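Long-range contact in ganglioside-induced differentiation-associated protein 2 (Homo sapiens, PDB 4UML), which probably acts in signalling linked to ganglioside-induced differentiation, the present piece being its macro domain, a fold that in many relatives binds ADP-ribose: residues Ile72-Asn77 against Asn84-Ser89. Numbering follows the deposited sequence.
Sequences IVNTSN and NPVSES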
ATOM      1  N   ILE A  72      -3.704   5.277  -4.974  1.00 21.39           N
ATOM      2  CA  ILE A  72      -2.443   5.143  -4.272  1.00 22.52           C
ATOM      3  C   ILE A  72      -2.695   5.427  -2.798  1.00 20.51           C
ATOM      4  O   ILE A  72      -3.689   6.079  -2.418  1.00 21.71           O
ATOM      5  CB  ILE A  72      -1.303   6.003  -4.855  1.00 23.87           C
ATOM      6  CG1 ILE A  72      -1.626   7.501  -4.760  1.00 26.15           C
ATOM      7  CG2 ILE A  72      -0.982   5.599  -6.273  1.00 26.52           C
ATOM      8  CD1 ILE A  72      -0.399   8.289  -4.463  1.00 29.64           C
ATOM      9  N   VAL A  73      -1.806   4.897  -1.977  1.00 19.92           N
ATOM     10  CA  VAL A  73      -1.936   4.940  -0.543  1.00 19.60           C
ATOM     11  C   VAL A  73      -0.931   5.921   0.094  1.00 21.19           C
ATOM     12  O   VAL A  73       0.251   5.886  -0.183  1.00 21.81           O
ATOM     13  CB  VAL A  73      -1.722   3.551   0.049  1.00 19.78           C
ATOM     14  CG1 VAL A  73      -1.819   3.601   1.572  1.00 20.95           C
ATOM     15  CG2 VAL A  73      -2.709   2.536  -0.521  1.00 20.26           C
ATOM     16  N   ASN A  74      -1.464   6.814   0.909  1.00 21.62           N
ATOM     17  CA  ASN A  74      -0.721   7.765   1.691  1.00 23.99           C
ATOM     18  C   ASN A  74      -0.730   7.248   3.122  1.00 26.22           C
ATOM     19  O   ASN A  74      -1.710   6.645   3.576  1.00 26.16           O
ATOM     20  CB  ASN A  74      -1.364   9.143   1.616  1.00 24.05           C
ATOM     21  CG  ASN A  74      -0.596  10.186   2.452  1.00 25.95           C
ATOM     22  OD1 ASN A  74       0.609  10.160   2.499  1.00 26.78           O
ATOM     23  ND2 ASN A  74      -1.314  11.044   3.150  1.00 27.50           N
ATOM     24  N   THR A  75       0.412   7.364   3.776  1.00 25.33           N
ATOM     25  CA  THR A  75       0.553   6.984   5.174  1.00 25.79           C
ATOM     26  C   THR A  75       0.828   8.241   5.988  1.00 29.20           C
ATOM     27  O   THR A  75       1.646   9.086   5.570  1.00 28.57           O
ATOM     28  CB  THR A  75       1.586   5.869   5.377  1.00 26.08           C
ATOM     29  OG1 THR A  75       1.447   5.335   6.691  1.00 26.22           O
ATOM     30  CG2 THR A  75       3.036   6.326   5.140  1.00 29.30           C
ATOM     31  N   SER A  76       0.137   8.379   7.125  1.00 29.50           N
ATOM     32  CA  SER A  76       0.091   9.680   7.809  1.00 31.85           C
ATOM     33  C   SER A  76      -0.044   9.567   9.329  1.00 32.97           C
ATOM     34  O   SER A  76       0.222   8.509   9.905  1.00 32.23           O
ATOM     35  CB  SER A  76      -1.035  10.497   7.203  1.00 31.95           C
ATOM     36  OG  SER A  76      -0.892  11.880   7.438  1.00 36.18           O
ATOM     37  N   ASN A  77      -0.436  10.666   9.972  1.00 34.85           N
ATOM     38  CA  ASN A  77      -0.747  10.647  11.395  1.00 34.33           C
ATOM     39  C   ASN A  77      -2.220  10.886  11.559  1.00 37.99           C
ATOM     40  O   ASN A  77      -2.946  11.084  10.565  1.00 34.09           O
ATOM     41  CB  ASN A  77       0.100  11.670  12.180  1.00 35.84           C
ATOM     42  CG  ASN A  77      -0.106  13.105  11.726  1.00 36.78           C
ATOM     43  OD1 ASN A  77      -0.985  13.439  10.916  1.00 37.48           O
ATOM     44  ND2 ASN A  77       0.738  13.964  12.232  1.00 41.36           N
ATOM     45  N   ASN A  84       6.351  13.064   5.989  1.00 35.27           N
ATOM     46  CA  ASN A  84       7.227  11.913   5.736  1.00 31.89           C
ATOM     47  C   ASN A  84       7.444  11.819   4.233  1.00 31.31           C
ATOM     48  O   ASN A  84       6.730  12.442   3.468  1.00 33.92           O
ATOM     49  CB  ASN A  84       6.631  10.615   6.355  1.00 32.92           C
ATOM     50  CG  ASN A  84       5.400  10.107   5.610  1.00 29.77           C
ATOM     51  OD1 ASN A  84       5.507   9.688   4.463  1.00 32.49           O
ATOM     52  ND2 ASN A  84       4.236  10.178   6.238  1.00 29.76           N
ATOM     53  N   PRO A  85       8.445  11.078   3.797  1.00 32.58           N
ATOM     54  CA  PRO A  85       8.785  11.055   2.383  1.00 33.81           C
ATOM     55  C   PRO A  85       7.607  10.684   1.444  1.00 35.11           C
ATOM     56  O   PRO A  85       7.494  11.204   0.328  1.00 34.36           O
ATOM     57  CB  PRO A  85       9.851   9.974   2.316  1.00 34.66           C
ATOM     58  CG  PRO A  85      10.430   9.907   3.679  1.00 36.21           C
ATOM     59  CD  PRO A  85       9.285  10.158   4.585  1.00 36.35           C
ATOM     60  N   VAL A  86       6.735   9.783   1.894  1.00 30.44           N
ATOM     61  CA  VAL A  86       5.606   9.362   1.081  1.00 29.63           C
ATOM     62  C   VAL A  86       4.641  10.517   0.913  1.00 28.75           C
ATOM     63  O   VAL A  86       4.359  10.944  -0.228  1.00 27.52           O
ATOM     64  CB  VAL A  86       4.919   8.105   1.684  1.00 28.89           C
ATOM     65  CG1 VAL A  86       3.560   7.875   1.041  1.00 28.94           C
ATOM     66  CG2 VAL A  86       5.816   6.906   1.494  1.00 28.97           C
ATOM     67  N   SER A  87       4.184  11.070   2.045  1.00 29.60           N
ATOM     68  CA  SER A  87       3.247  12.173   2.064  1.00 30.42           C
ATOM     69  C   SER A  87       3.774  13.420   1.374  1.00 32.20           C
ATOM     70  O   SER A  87       2.997  14.184   0.804  1.00 31.61           O
ATOM     71  CB  SER A  87       2.887  12.564   3.495  1.00 31.99           C
ATOM     72  OG  SER A  87       2.124  11.546   4.119  1.00 34.12           O
ATOM     73  N   GLU A  88       5.069  13.654   1.488  1.00 34.89           N
ATOM     74  CA  GLU A  88       5.665  14.825   0.843  1.00 39.14           C
ATOM     75  C   GLU A  88       5.453  14.777  -0.679  1.00 36.37           C
ATOM     76  O   GLU A  88       5.029  15.759  -1.278  1.00 33.70           O
ATOM     77  CB  GLU A  88       7.155  14.922   1.162  1.00 44.16           C
ATOM     78  CG  GLU A  88       7.456  15.422   2.565  1.00 56.65           C
ATOM     79  CD  GLU A  88       8.954  15.523   2.825  1.00 67.90           C
ATOM     80  OE1 GLU A  88       9.590  16.418   2.211  1.00 75.86           O
ATOM     81  OE2 GLU A  88       9.493  14.713   3.632  1.00 70.09           O
ATOM     82  N   SER A  89       5.746  13.639  -1.305  1.00 34.75           N
ATOM     83  CA  SER A  89       5.520  13.512  -2.768  1.00 36.44           C
ATOM     84  C   SER A  89       4.071  13.593  -3.128  1.00 36.22           C
ATOM     85  O   SER A  89       3.701  14.297  -4.064  1.00 33.48           O
ATOM     86  CB  SER A  89       6.025  12.188  -3.289  1.00 38.88           C
ATOM     87  OG  SER A  89       7.337  12.027  -2.858  1.00 42.08           O
TER
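The loop connection from a central strand of the macro-domain sheet into the helix that follows it shows how one N-cap residue can serve both helix and strand. Strand 71-75 lies between strands 164-167 and 125-129, and helix 85-94 comes back across its end, the short segments running at 123° to each other. The side chain of Asn-84 works at both ends. Its OD1 receives two N-H groups of the first helical turn, Ser-87 N at 3.1 Å and, in a weak bent bond, Val-86 N, while its ND2 gives a hydrogen to Thr-75 O at 2.9 Å. That oxygen lies almost in the plane of the Asn-84 amide, but the donor approaches from above the Thr-75 carbonyl plane; Asp-82 takes a second bond from the same ND2. CG sits in the crowded position between backbone N and carbonyl carbon (chi1 71°), folding the amide back over the helix start with ND2 turned to the strand. Three residues on, within the same turn, Ser-87 OG donates to Asn-74 OD1 at 2.6 Å, along a lone pair in the carbonyl plane. Asn-74, CG anti to its backbone N (chi1 180°), is held from its other end by His-128 through ND2, which fixes the flip of the buried amide. Apolar packing is lighter: Val-86 CB lies 4.3 Å from Thr-75 CG2, whereas Thr-75 OG1 bonds to Ile-170 O. The buried Thr-75 N finds no partner. Polar side chains thus seat an Asn-capped helix start against a strand end, a strand-to-helix connection within the alpha/beta macro-domain fold.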